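Local coordinates for nitrogenase molybdenum-iron protein alpha chain (Clostridium pasteurianum, PDB 4WES) that forms, with the beta chain, the nitrogenase component that reduces dinitrogen to ammonia, using the iron-molybdenum cofactor and the [8Fe-7S] cluster, at residues N4-L10 with S22-I27; E36-R42 with K385-S390; G98-N102 with M133-A137; P136-Y142 with I167-F172. The contacts are given in a common frame with arbitrary orientation. Numbering follows the deposited sequence.

Contact 1: residues N4-L10 with S22-I27; sequences NLKDEIL and SGHIVI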
loop_
_atom_site.group_PDB
_atom_site.type_symbol
_atom_site.label_atom_id
_atom_site.label_comp_id
_atom_site.label_asym_id
_atom_site.label_seq_id
_atom_site.Cartn_x
_atom_site.Cartn_y
_atom_site.Cartn_z
ATOM N N ASN A 4 -17.465 -49.175 10.535
ATOM C CA ASN A 4 -16.915 -48.074 11.312
ATOM C C ASN A 4 -16.072 -47.109 10.469
ATOM O O ASN A 4 -15.921 -47.284 9.275
ATOM C CB ASN A 4 -16.139 -48.581 12.540
ATOM C CG ASN A 4 -14.891 -49.378 12.189
ATOM O OD1 ASN A 4 -14.158 -49.058 11.269
ATOM N ND2 ASN A 4 -14.606 -50.392 13.001
ATOM N N LEU A 5 -15.534 -46.093 11.117
ATOM C CA LEU A 5 -14.823 -45.068 10.382
ATOM C C LEU A 5 -13.570 -45.618 9.719
ATOM O O LEU A 5 -13.207 -45.186 8.626
ATOM C CB LEU A 5 -14.435 -43.927 11.337
ATOM C CG LEU A 5 -13.680 -42.742 10.740
ATOM C CD1 LEU A 5 -14.443 -42.091 9.607
ATOM C CD2 LEU A 5 -13.371 -41.701 11.823
ATOM N N LYS A 6 -12.878 -46.563 10.370
ATOM C CA LYS A 6 -11.738 -47.191 9.704
ATOM C C LYS A 6 -12.151 -47.873 8.402
ATOM O O LYS A 6 -11.514 -47.706 7.374
ATOM C CB LYS A 6 -11.042 -48.169 10.639
ATOM C CG LYS A 6 -9.924 -48.949 9.986
ATOM C CD LYS A 6 -9.161 -49.794 10.961
ATOM C CE LYS A 6 -8.076 -50.613 10.275
ATOM N NZ LYS A 6 -7.147 -51.284 11.220
ATOM N N ASP A 7 -13.233 -48.641 8.444
ATOM C CA ASP A 7 -13.730 -49.261 7.222
ATOM C C ASP A 7 -14.066 -48.222 6.129
ATOM O O ASP A 7 -13.810 -48.423 4.932
ATOM C CB ASP A 7 -14.962 -50.100 7.561
ATOM C CG ASP A 7 -14.651 -51.254 8.491
ATOM O OD1 ASP A 7 -15.491 -51.492 9.389
ATOM O OD2 ASP A 7 -13.606 -51.927 8.326
ATOM N N GLU A 8 -14.694 -47.134 6.550
ATOM C CA GLU A 8 -15.070 -46.056 5.641
ATOM C C GLU A 8 -13.850 -45.418 4.990
ATOM O O GLU A 8 -13.870 -45.103 3.812
ATOM C CB GLU A 8 -15.923 -45.039 6.392
ATOM C CG GLU A 8 -17.260 -45.639 6.768
ATOM C CD GLU A 8 -18.072 -44.810 7.737
ATOM O OE1 GLU A 8 -17.493 -43.944 8.415
ATOM O OE2 GLU A 8 -19.292 -45.059 7.833
ATOM N N ILE A 9 -12.798 -45.223 5.785
ATOM C CA ILE A 9 -11.546 -44.695 5.245
ATOM C C ILE A 9 -10.927 -45.686 4.250
ATOM O O ILE A 9 -10.426 -45.290 3.193
ATOM C CB ILE A 9 -10.526 -44.380 6.377
ATOM C CG1 ILE A 9 -11.002 -43.195 7.197
ATOM C CG2 ILE A 9 -9.166 -44.085 5.792
ATOM C CD1 ILE A 9 -10.261 -43.050 8.496
ATOM N N LEU A 10 -10.944 -46.966 4.592
ATOM C CA LEU A 10 -10.271 -47.954 3.764
ATOM C C LEU A 10 -10.949 -48.288 2.444
ATOM O O LEU A 10 -10.310 -48.847 1.545
ATOM C CB LEU A 10 -10.052 -49.237 4.558
ATOM C CG LEU A 10 -9.084 -49.222 5.735
ATOM C CD1 LEU A 10 -9.108 -50.520 6.513
ATOM C CD2 LEU A 10 -7.663 -48.917 5.291
ATOM N N SER A 22 -4.266 -50.521 6.157
ATOM C CA SER A 22 -5.108 -50.924 7.257
ATOM C C SER A 22 -4.360 -50.878 8.572
ATOM O O SER A 22 -4.903 -50.453 9.573
ATOM C CB SER A 22 -5.633 -52.335 7.035
ATOM O OG SER A 22 -6.501 -52.750 8.068
ATOM N N GLY A 23 -3.107 -51.325 8.578
ATOM C CA GLY A 23 -2.366 -51.355 9.821
ATOM C C GLY A 23 -1.999 -50.003 10.389
ATOM O O GLY A 23 -1.653 -49.894 11.566
ATOM N N HIS A 24 -2.064 -48.951 9.567
ATOM C CA HIS A 24 -1.729 -47.578 9.967
ATOM C C HIS A 24 -2.901 -46.834 10.614
ATOM O O HIS A 24 -2.751 -45.667 10.980
ATOM C CB HIS A 24 -1.233 -46.808 8.752
ATOM C CG HIS A 24 0.046 -47.333 8.199
ATOM N ND1 HIS A 24 1.278 -46.737 8.427
ATOM C CD2 HIS A 24 0.292 -48.422 7.440
ATOM C CE1 HIS A 24 2.221 -47.447 7.834
ATOM N NE2 HIS A 24 1.644 -48.467 7.213
ATOM N N ILE A 25 -4.052 -47.491 10.704
ATOM C CA ILE A 25 -5.267 -46.849 11.214
ATOM C C ILE A 25 -5.792 -47.757 12.317
ATOM O O ILE A 25 -6.050 -48.925 12.066
ATOM C CB ILE A 25 -6.323 -46.690 10.102
ATOM C CG1 ILE A 25 -5.775 -45.870 8.965
ATOM C CG2 ILE A 25 -7.580 -46.037 10.670
ATOM C CD1 ILE A 25 -6.587 -45.988 7.700
ATOM N N VAL A 26 -5.944 -47.226 13.522
ATOM C CA VAL A 26 -6.456 -48.014 14.618
ATOM C C VAL A 26 -7.423 -47.201 15.436
ATOM O O VAL A 26 -7.293 -45.979 15.563
ATOM C CB VAL A 26 -5.350 -48.617 15.526
ATOM C CG1 VAL A 26 -4.484 -49.616 14.772
ATOM C CG2 VAL A 26 -4.490 -47.532 16.155
ATOM N N ILE A 27 -8.419 -47.890 15.988
ATOM C CA ILE A 27 -9.407 -47.267 16.862
ATOM C C ILE A 27 -9.161 -47.740 18.300
ATOM O O ILE A 27 -9.111 -48.938 18.562
ATOM C CB ILE A 27 -10.854 -47.564 16.387
ATOM C CG1 ILE A 27 -11.100 -46.958 14.975
ATOM C CG2 ILE A 27 -11.867 -47.028 17.388
ATOM C CD1 ILE A 27 -12.405 -47.374 14.298
HETATM O O HOH W 1 -5.384 -53.944 10.180
#
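A short capped helix near the N-terminus, residues 5-10, packs lengthwise against the edge strand 25-27; their axes run nearly antiparallel (162°), 9.1 Å apart at closest approach. The helix opens with a capping box: Asn4 at the N-cap accepts from the backbone through OD1 (Asp7 N to Asn4 OD1, 3.0 Å), and Asn4 N in turn donates to Asp7 OD1 at 3.3 Å. Lys6 makes the polar link to the other segment. Its side chain is t at all four chi angles, and this full extension carries NZ to two backbone carbonyls, Ser22 O at 2.9 Å and Ile25 O at 2.7 Å. These carbonyls belong to the first and last residues of a type I turn, which Ile25 N to Ser22 O closes at 3.3 Å, so the lysine clamps both ends of the turn. A water 2.7 Å from Ser22 OG also receives a weak bond from Lys6 NZ (3.4 Å). Beside the lysine the packing is mainly aliphatic: Ile25 CD1 meets Ile9 CG2 at 3.7 Å and Leu10 CD2 at 3.9 Å, while Ile27 CD1 lies 4.0 Å from Lys6 CB and 3.8 Å from Asn4 CG. Strand 25-27 is antiparallel to strand 439-441, whose Ile439 touches Leu5, Ile25 and Ile27. Helix 446-456 flanks helix 5-10, and its His447 bonds to Ile9 O.

Contact 2: residues E36-R42 with K385-S390; sequences EIVANTR and KIDADS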
loop_
_atom_site.group_PDB
_atom_site.type_symbol
_atom_site.label_atom_id
_atom_site.label_comp_id
_atom_site.label_asym_id
_atom_site.label_seq_id
_atom_site.Cartn_x
_atom_site.Cartn_y
_atom_site.Cartn_z
ATOM N N GLU A 36 -1.951 -52.064 18.667
ATOM C CA GLU A 36 -0.701 -51.887 17.949
ATOM C C GLU A 36 -0.945 -51.217 16.596
ATOM O O GLU A 36 -1.870 -51.600 15.872
ATOM C CB GLU A 36 -0.060 -53.252 17.754
ATOM C CG GLU A 36 1.176 -53.287 16.922
ATOM C CD GLU A 36 1.944 -54.614 17.008
ATOM O OE1 GLU A 36 2.915 -54.730 16.214
ATOM O OE2 GLU A 36 1.597 -55.507 17.842
ATOM N N ILE A 37 -0.089 -50.254 16.271
ATOM C CA ILE A 37 -0.165 -49.540 15.007
ATOM C C ILE A 37 1.055 -49.926 14.182
ATOM O O ILE A 37 2.096 -50.333 14.737
ATOM C CB ILE A 37 -0.270 -48.010 15.233
ATOM C CG1 ILE A 37 -0.842 -47.276 14.002
ATOM C CG2 ILE A 37 1.070 -47.406 15.677
ATOM C CD1 ILE A 37 -1.278 -45.858 14.291
ATOM N N VAL A 38 0.952 -49.751 12.871
ATOM C CA VAL A 38 2.084 -49.801 11.954
ATOM C C VAL A 38 2.507 -48.360 11.707
ATOM O O VAL A 38 1.677 -47.521 11.393
ATOM C CB VAL A 38 1.737 -50.518 10.637
ATOM C CG1 VAL A 38 2.963 -50.529 9.717
ATOM C CG2 VAL A 38 1.271 -51.936 10.908
ATOM N N ALA A 39 3.807 -48.078 11.860
ATOM C CA ALA A 39 4.338 -46.732 11.709
ATOM C C ALA A 39 5.766 -46.804 11.192
ATOM O O ALA A 39 6.405 -47.864 11.242
ATOM C CB ALA A 39 4.290 -46.009 13.039
ATOM N N ASN A 40 6.277 -45.677 10.708
ATOM C CA ASN A 40 7.660 -45.599 10.254
ATOM C C ASN A 40 7.990 -46.623 9.186
ATOM O O ASN A 40 9.054 -47.224 9.179
ATOM C CB ASN A 40 8.609 -45.691 11.466
ATOM C CG ASN A 40 10.074 -45.426 11.114
ATOM O OD1 ASN A 40 10.995 -46.063 11.717
ATOM N ND2 ASN A 40 10.314 -44.541 10.215
ATOM N N THR A 41 7.060 -46.803 8.250
ATOM C CA THR A 41 7.297 -47.576 7.039
ATOM C C THR A 41 7.273 -46.628 5.855
ATOM O O THR A 41 6.932 -45.450 5.965
ATOM C CB THR A 41 6.271 -48.695 6.863
ATOM O OG1 THR A 41 4.984 -48.133 6.657
ATOM C CG2 THR A 41 6.215 -49.629 8.074
ATOM N N ARG A 42 7.609 -47.138 4.677
ATOM C CA ARG A 42 7.683 -46.317 3.491
ATOM C C ARG A 42 6.328 -45.682 3.169
ATOM O O ARG A 42 5.256 -46.188 3.518
ATOM C CB ARG A 42 8.183 -47.130 2.291
ATOM C CG ARG A 42 7.194 -48.152 1.770
ATOM C CD ARG A 42 7.644 -48.711 0.436
ATOM N NE ARG A 42 8.723 -49.658 0.560
ATOM C CZ ARG A 42 9.178 -50.416 -0.435
ATOM N NH1 ARG A 42 8.639 -50.325 -1.643
ATOM N NH2 ARG A 42 10.170 -51.268 -0.220
ATOM N N LYS A 385 10.060 -54.093 14.785
ATOM C CA LYS A 385 10.722 -54.782 13.695
ATOM C C LYS A 385 11.528 -53.791 12.895
ATOM O O LYS A 385 11.055 -52.754 12.537
ATOM C CB LYS A 385 9.678 -55.384 12.763
ATOM C CG LYS A 385 8.808 -56.458 13.398
ATOM C CD LYS A 385 7.349 -56.285 13.007
ATOM C CE LYS A 385 6.430 -56.769 14.116
ATOM N NZ LYS A 385 5.092 -56.120 14.046
ATOM N N ILE A 386 12.721 -54.178 12.529
ATOM C CA ILE A 386 13.585 -53.336 11.763
ATOM C C ILE A 386 13.127 -53.355 10.306
ATOM O O ILE A 386 13.126 -54.380 9.681
ATOM C CB ILE A 386 15.023 -53.865 11.832
ATOM C CG1 ILE A 386 15.434 -54.120 13.301
ATOM C CG2 ILE A 386 15.964 -52.899 11.124
ATOM C CD1 ILE A 386 16.862 -54.595 13.479
ATOM N N ASP A 387 12.742 -52.218 9.759
ATOM C CA ASP A 387 12.151 -52.181 8.455
ATOM C C ASP A 387 13.257 -51.991 7.382
ATOM O O ASP A 387 14.271 -51.301 7.599
ATOM C CB ASP A 387 11.154 -51.023 8.529
ATOM C CG ASP A 387 10.567 -50.694 7.237
ATOM O OD1 ASP A 387 9.427 -51.075 7.028
ATOM O OD2 ASP A 387 11.269 -50.023 6.485
ATOM N N ALA A 388 13.098 -52.625 6.233
ATOM C CA ALA A 388 14.134 -52.591 5.200
ATOM C C ALA A 388 14.468 -51.174 4.660
ATOM O O ALA A 388 15.615 -50.878 4.275
ATOM C CB ALA A 388 13.743 -53.504 4.051
ATOM N N ASP A 389 13.474 -50.300 4.632
ATOM C CA ASP A 389 13.688 -48.961 4.087
ATOM C C ASP A 389 14.406 -48.002 5.040
ATOM O O ASP A 389 14.806 -46.917 4.612
ATOM C CB ASP A 389 12.347 -48.391 3.635
ATOM C CG ASP A 389 11.778 -49.173 2.485
ATOM O OD1 ASP A 389 12.496 -49.349 1.503
ATOM O OD2 ASP A 389 10.651 -49.660 2.587
ATOM N N SER A 390 14.596 -48.403 6.293
ATOM C CA SER A 390 15.385 -47.597 7.246
ATOM C C SER A 390 16.589 -48.350 7.842
ATOM O O SER A 390 17.284 -47.818 8.695
ATOM C CB SER A 390 14.496 -47.039 8.359
ATOM O OG SER A 390 13.549 -46.138 7.830
HETATM O O HOH W 2 12.860 -44.069 9.523
HETATM O O HOH W 3 11.336 -47.584 7.707
HETATM O O HOH W 4 8.842 -49.735 4.618
HETATM O O HOH W 5 10.424 -52.309 2.042
#
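Charge pairing and bridging water dominate this surface contact between two loops 343 residues apart in sequence. Of two salt bridges, the tighter joins Arg42 NE to Asp389 OD2 at 2.8 Å, with the carboxylate oxygen at the guanidinium edge near its plane; Arg42 NH2 adds a weak bond to the same Asp389 OD2 at 3.3 Å. The other, Lys385 NZ to Glu36 OE1, is weak at 3.4 Å, and the lysine is poorly ordered. Water fills the gap between. One molecule accepts from Arg42 N (2.9 Å) and donates to Asp387 OD1 (2.8 Å) and Asp389 OD2 (2.7 Å); another donates to Asn40 O at 2.7 Å and lies 2.6 Å from Ser390 OG. A third accepts from Asn40 ND2 (2.7 Å) and sits 2.8 Å from Ser390 OG. Within 385-390, an Asx turn ties the Asp387 side chain to the backbone two residues on: Asp389 N donates to Asp387 OD2 at 2.9 Å. Direct packing is slight, with Thr41 CG2 3.7 Å from Asp387 OD1. Helix 372-376 lies alongside segment 36-42, its Glu376 bonding to Ile37 N and its Tyr375 touching Ile37 and Ala39, while Asp389 packs on Thr72 of the beta chain.

Contact 3: residues G98-N102 with M133-A137; sequences GLNFN and MFHPA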
loop_
_atom_site.group_PDB
_atom_site.type_symbol
_atom_site.label_atom_id
_atom_site.label_comp_id
_atom_site.label_asym_id
_atom_site.label_seq_id
_atom_site.Cartn_x
_atom_site.Cartn_y
_atom_site.Cartn_z
ATOM N N GLY A 98 26.655 -11.937 19.785
ATOM C CA GLY A 98 27.114 -13.079 19.052
ATOM C C GLY A 98 26.590 -13.171 17.648
ATOM O O GLY A 98 25.638 -12.481 17.284
ATOM N N LEU A 99 27.179 -14.070 16.865
ATOM C CA LEU A 99 26.772 -14.316 15.481
ATOM C C LEU A 99 25.383 -14.909 15.388
ATOM O O LEU A 99 24.954 -15.694 16.212
ATOM C CB LEU A 99 27.778 -15.243 14.804
ATOM C CG LEU A 99 29.205 -14.716 14.665
ATOM C CD1 LEU A 99 30.133 -15.860 14.225
ATOM C CD2 LEU A 99 29.261 -13.529 13.715
ATOM N N ASN A 100 24.705 -14.583 14.286
ATOM C CA ASN A 100 23.369 -15.115 14.040
ATOM C C ASN A 100 23.159 -15.183 12.539
ATOM O O ASN A 100 23.077 -14.143 11.885
ATOM C CB ASN A 100 22.320 -14.189 14.670
ATOM C CG ASN A 100 20.904 -14.539 14.280
ATOM O OD1 ASN A 100 20.617 -15.675 13.882
ATOM N ND2 ASN A 100 20.030 -13.540 14.342
ATOM N N PHE A 101 23.070 -16.400 11.998
ATOM C CA PHE A 101 22.877 -16.590 10.557
ATOM C C PHE A 101 21.451 -16.992 10.188
ATOM O O PHE A 101 21.203 -17.428 9.044
ATOM C CB PHE A 101 23.883 -17.605 10.021
ATOM C CG PHE A 101 25.320 -17.222 10.308
ATOM C CD1 PHE A 101 25.909 -16.158 9.673
ATOM C CD2 PHE A 101 26.069 -17.903 11.263
ATOM C CE1 PHE A 101 27.192 -15.764 9.956
ATOM C CE2 PHE A 101 27.374 -17.513 11.540
ATOM C CZ PHE A 101 27.929 -16.438 10.892
ATOM N N ASN A 102 20.492 -16.786 11.085
ATOM C CA ASN A 102 19.077 -17.141 10.789
ATOM C C ASN A 102 18.527 -16.573 9.540
ATOM O O ASN A 102 17.608 -17.168 8.964
ATOM C CB ASN A 102 18.092 -16.618 11.892
ATOM C CG ASN A 102 17.613 -17.709 12.828
ATOM O OD1 ASN A 102 18.390 -18.583 13.224
ATOM N ND2 ASN A 102 16.306 -17.674 13.252
ATOM N N MET A 133 34.578 -15.339 5.084
ATOM C CA MET A 133 33.605 -14.258 5.164
ATOM C C MET A 133 32.999 -14.102 6.540
ATOM O O MET A 133 32.708 -12.984 6.954
ATOM C CB MET A 133 32.474 -14.498 4.148
ATOM C CG MET A 133 32.965 -14.312 2.743
ATOM S SD MET A 133 31.733 -14.708 1.489
ATOM C CE MET A 133 30.638 -13.321 1.690
ATOM N N PHE A 134 32.762 -15.215 7.227
ATOM C CA PHE A 134 31.880 -15.193 8.407
ATOM C C PHE A 134 32.515 -15.610 9.713
ATOM O O PHE A 134 31.966 -15.309 10.766
ATOM C CB PHE A 134 30.630 -16.043 8.132
ATOM C CG PHE A 134 29.860 -15.573 6.940
ATOM C CD1 PHE A 134 29.312 -14.308 6.913
ATOM C CD2 PHE A 134 29.717 -16.374 5.837
ATOM C CE1 PHE A 134 28.647 -13.846 5.794
ATOM C CE2 PHE A 134 29.053 -15.918 4.718
ATOM C CZ PHE A 134 28.516 -14.654 4.694
ATOM N N HIS A 135 33.658 -16.297 9.650
ATOM C CA HIS A 135 34.346 -16.801 10.850
ATOM C C HIS A 135 33.356 -17.338 11.886
ATOM O O HIS A 135 33.345 -16.874 13.048
ATOM C CB HIS A 135 35.282 -15.746 11.462
ATOM C CG HIS A 135 36.396 -15.405 10.542
ATOM N ND1 HIS A 135 36.311 -14.392 9.615
ATOM C CD2 HIS A 135 37.601 -15.989 10.354
ATOM C CE1 HIS A 135 37.420 -14.353 8.904
ATOM N NE2 HIS A 135 38.225 -15.311 9.335
ATOM N N PRO A 136 32.570 -18.346 11.524
ATOM C CA PRO A 136 31.586 -18.861 12.461
ATOM C C PRO A 136 32.210 -19.789 13.529
ATOM O O PRO A 136 33.396 -20.126 13.456
ATOM C CB PRO A 136 30.654 -19.646 11.539
ATOM C CG PRO A 136 31.629 -20.217 10.537
ATOM C CD PRO A 136 32.599 -19.105 10.266
ATOM N N ALA A 137 31.391 -20.251 14.465
ATOM C CA ALA A 137 31.844 -21.191 15.473
ATOM C C ALA A 137 32.189 -22.548 14.865
ATOM O O ALA A 137 33.040 -23.281 15.358
ATOM C CB ALA A 137 30.789 -21.339 16.540
#
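Helix 120-134 ends at this contact, and the turn that follows meets the loop 98-102 through van der Waals packing and one aromatic pair. Phe134, in the last turn of the helix, points its CA-to-CB bond toward the loop and forms an offset edge-to-face (T-shaped) pair with Phe101: the edge of Phe101 is directed at the face of Phe134, with centroids 5.7 Å apart and planes at 70°. Phe101 CZ also approaches Phe134 CB at 3.9 Å. His135 then leaves helical geometry with positive phi (40°), and its side chain turns away, so its contribution comes from the backbone: Leu99 CD1 rests 3.6 Å from His135 O, and the same methyl is 4.0 Å from Phe134 O. Pro136 completes the surface. Its CB lies 3.9 Å from Phe101 CE2 and its CA 3.8 Å from Leu99 CD1, so both loop side chains bear on this one residue. In the loop, Asn100 OD1 accepts from Asn102 N at 3.0 Å, an Asx turn that bends the chain just around Phe101. The contact therefore joins the helix end to the loop leading into strand 106-107, whose Phe106 also meets the Phe134 ring. Val70 of strand 69-74 touches Phe101 and Pro136, and the beta chain closes in through its Ala4 on Phe101 and its Ile17 on Phe134.

Contact 4: residues P136-Y142 with I167-F172; sequences PAAIGVY and IPVHAF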
loop_
_atom_site.group_PDB
_atom_site.type_symbol
_atom_site.label_atom_id
_atom_site.label_comp_id
_atom_site.label_asym_id
_atom_site.label_seq_id
_atom_site.Cartn_x
_atom_site.Cartn_y
_atom_site.Cartn_z
ATOM N N PRO A 136 32.570 -18.346 11.524
ATOM C CA PRO A 136 31.586 -18.861 12.461
ATOM C C PRO A 136 32.210 -19.789 13.529
ATOM O O PRO A 136 33.396 -20.126 13.456
ATOM C CB PRO A 136 30.654 -19.646 11.539
ATOM C CG PRO A 136 31.629 -20.217 10.537
ATOM C CD PRO A 136 32.599 -19.105 10.266
ATOM N N ALA A 137 31.391 -20.251 14.465
ATOM C CA ALA A 137 31.844 -21.191 15.473
ATOM C C ALA A 137 32.189 -22.548 14.865
ATOM O O ALA A 137 33.040 -23.281 15.358
ATOM C CB ALA A 137 30.789 -21.339 16.540
ATOM N N ALA A 138 31.459 -22.899 13.806
ATOM C CA ALA A 138 31.555 -24.201 13.123
ATOM C C ALA A 138 30.848 -24.063 11.799
ATOM O O ALA A 138 30.071 -23.124 11.601
ATOM C CB ALA A 138 30.955 -25.316 13.949
ATOM N N ILE A 139 31.105 -25.014 10.928
ATOM C CA ILE A 139 30.415 -25.138 9.639
ATOM C C ILE A 139 29.808 -26.508 9.552
ATOM O O ILE A 139 30.432 -27.501 9.945
ATOM C CB ILE A 139 31.391 -24.864 8.475
ATOM C CG1 ILE A 139 31.855 -23.398 8.539
ATOM C CG2 ILE A 139 30.763 -25.221 7.119
ATOM C CD1 ILE A 139 32.986 -23.038 7.595
ATOM N N GLY A 140 28.559 -26.584 9.076
ATOM C CA GLY A 140 27.943 -27.858 8.741
ATOM C C GLY A 140 27.832 -28.011 7.235
ATOM O O GLY A 140 27.630 -27.031 6.519
ATOM N N VAL A 141 27.942 -29.257 6.765
ATOM C CA VAL A 141 27.774 -29.614 5.371
ATOM C C VAL A 141 26.709 -30.683 5.296
ATOM O O VAL A 141 26.842 -31.729 5.943
ATOM C CB VAL A 141 29.051 -30.200 4.787
ATOM C CG1 VAL A 141 28.806 -30.620 3.341
ATOM C CG2 VAL A 141 30.192 -29.201 4.904
ATOM N N TYR A 142 25.652 -30.446 4.508
ATOM C CA TYR A 142 24.482 -31.300 4.517
ATOM C C TYR A 142 24.273 -31.898 3.129
ATOM O O TYR A 142 24.101 -31.154 2.155
ATOM C CB TYR A 142 23.239 -30.486 4.944
ATOM C CG TYR A 142 23.446 -29.920 6.321
ATOM C CD1 TYR A 142 23.114 -30.625 7.457
ATOM C CD2 TYR A 142 24.052 -28.702 6.483
ATOM C CE1 TYR A 142 23.378 -30.120 8.716
ATOM C CE2 TYR A 142 24.365 -28.184 7.730
ATOM C CZ TYR A 142 24.017 -28.910 8.854
ATOM O OH TYR A 142 24.319 -28.439 10.118
ATOM N N ILE A 167 38.576 -24.599 12.549
ATOM C CA ILE A 167 37.301 -24.699 13.267
ATOM C C ILE A 167 36.654 -26.011 12.862
ATOM O O ILE A 167 37.003 -26.618 11.843
ATOM C CB ILE A 167 36.325 -23.497 13.008
ATOM C CG1 ILE A 167 35.886 -23.428 11.549
ATOM C CG2 ILE A 167 36.953 -22.208 13.519
ATOM C CD1 ILE A 167 34.694 -22.522 11.348
ATOM N N PRO A 168 35.658 -26.447 13.643
ATOM C CA PRO A 168 35.016 -27.721 13.316
ATOM C C PRO A 168 34.178 -27.622 12.036
ATOM O O PRO A 168 33.536 -26.580 11.800
ATOM C CB PRO A 168 34.126 -27.977 14.519
ATOM C CG PRO A 168 34.760 -27.206 15.671
ATOM C CD PRO A 168 35.252 -25.976 14.965
ATOM N N VAL A 169 34.187 -28.683 11.244
ATOM C CA VAL A 169 33.322 -28.806 10.076
ATOM C C VAL A 169 32.642 -30.150 10.212
ATOM O O VAL A 169 33.303 -31.182 10.274
ATOM C CB VAL A 169 34.086 -28.688 8.747
ATOM C CG1 VAL A 169 33.129 -28.679 7.587
ATOM C CG2 VAL A 169 34.938 -27.417 8.712
ATOM N N HIS A 170 31.320 -30.149 10.247
ATOM C CA HIS A 170 30.543 -31.363 10.496
ATOM C C HIS A 170 29.756 -31.751 9.266
ATOM O O HIS A 170 28.920 -30.976 8.788
ATOM C CB HIS A 170 29.579 -31.165 11.649
ATOM C CG HIS A 170 30.271 -30.755 12.914
ATOM N ND1 HIS A 170 31.188 -31.569 13.530
ATOM C CD2 HIS A 170 30.186 -29.647 13.677
ATOM C CE1 HIS A 170 31.623 -30.978 14.625
ATOM N NE2 HIS A 170 31.055 -29.807 14.733
ATOM N N ALA A 171 30.030 -32.948 8.766
ATOM C CA ALA A 171 29.298 -33.500 7.613
ATOM C C ALA A 171 28.118 -34.358 8.052
ATOM O O ALA A 171 28.215 -35.144 8.985
ATOM C CB ALA A 171 30.245 -34.313 6.736
ATOM N N PHE A 172 27.023 -34.264 7.298
ATOM C CA PHE A 172 25.819 -35.039 7.565
ATOM C C PHE A 172 25.347 -35.686 6.278
ATOM O O PHE A 172 24.986 -34.973 5.330
ATOM C CB PHE A 172 24.699 -34.143 8.110
ATOM C CG PHE A 172 25.041 -33.467 9.407
ATOM C CD1 PHE A 172 25.745 -32.289 9.437
ATOM C CD2 PHE A 172 24.650 -34.025 10.617
ATOM C CE1 PHE A 172 26.077 -31.659 10.624
ATOM C CE2 PHE A 172 24.962 -33.405 11.823
ATOM C CZ PHE A 172 25.696 -32.233 11.831
#
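Apolar side chains on one face of two adjacent parallel strands form the centre here: Val169 CG1 lies 4.0 Å from Val141 CG2 and 4.2 Å from Ile139 CG2. The strands 138-143 and 169-172 belong to a beta-alpha-beta unit of a Rossmann-like parallel sheet, with helix 154-165 in the crossover and packed on this face through Ala158 and Ser162 against Val169. At the start of the pair, Ile167 CD1 extends the cluster, 4.1 Å from Ile139 CG1 and 3.9 Å from Pro136 CG. The other face carries Tyr142 and Phe172, whose rings are nearly parallel (5°) with centroids 4.9 Å apart but slid so that they barely overlap; Tyr142 CE1 comes to 3.3 Å of Phe172 CD1, and helix 54-63 covers both. The strand axes diverge by only 18°, and the staggered backbone hydrogen bonds follow the parallel pattern: Ile139 reaches Pro168 and His170 (Ile139 N to Pro168 O, 3.0 Å; His170 N to Ile139 O, 2.8 Å), and Val141 reaches His170 and Phe172 (Val141 N to His170 O, 2.8 Å; Phe172 N to Val141 O, 2.9 Å). Farther out, Tyr142 OH bonds to His71 and His170 NE2 to Tyr246. The Tyr142 hydroxyl lies over Gly140, where an ideal CB would come within 2.4 Å of Tyr142 OH and clash.

How the contacts relate
The contacts form two neighbouring pairs. Contacts 3 and 4 have centres 12 Å apart and share Pro136 and Ala137, where helix 120-134 gives way to strand 138-143. Contacts 1 and 2, with centres 18 Å apart, meet directly: Gly23 O lies 2.9 Å from Val38 N, a probable hydrogen bond, and Val26 CG1 is 3.5 Å from Glu36 O. Between the pairs, contacts 2 and 4 come no nearer than about 15 Å between closest atoms. These two are also the ones nearest the two metal clusters: the Asn40 side chain is about 12 Å from the iron-molybdenum cluster, and that of Tyr142 about 9 Å from the [8Fe-7S] cluster. Contacts 1 and 3 lie away from both.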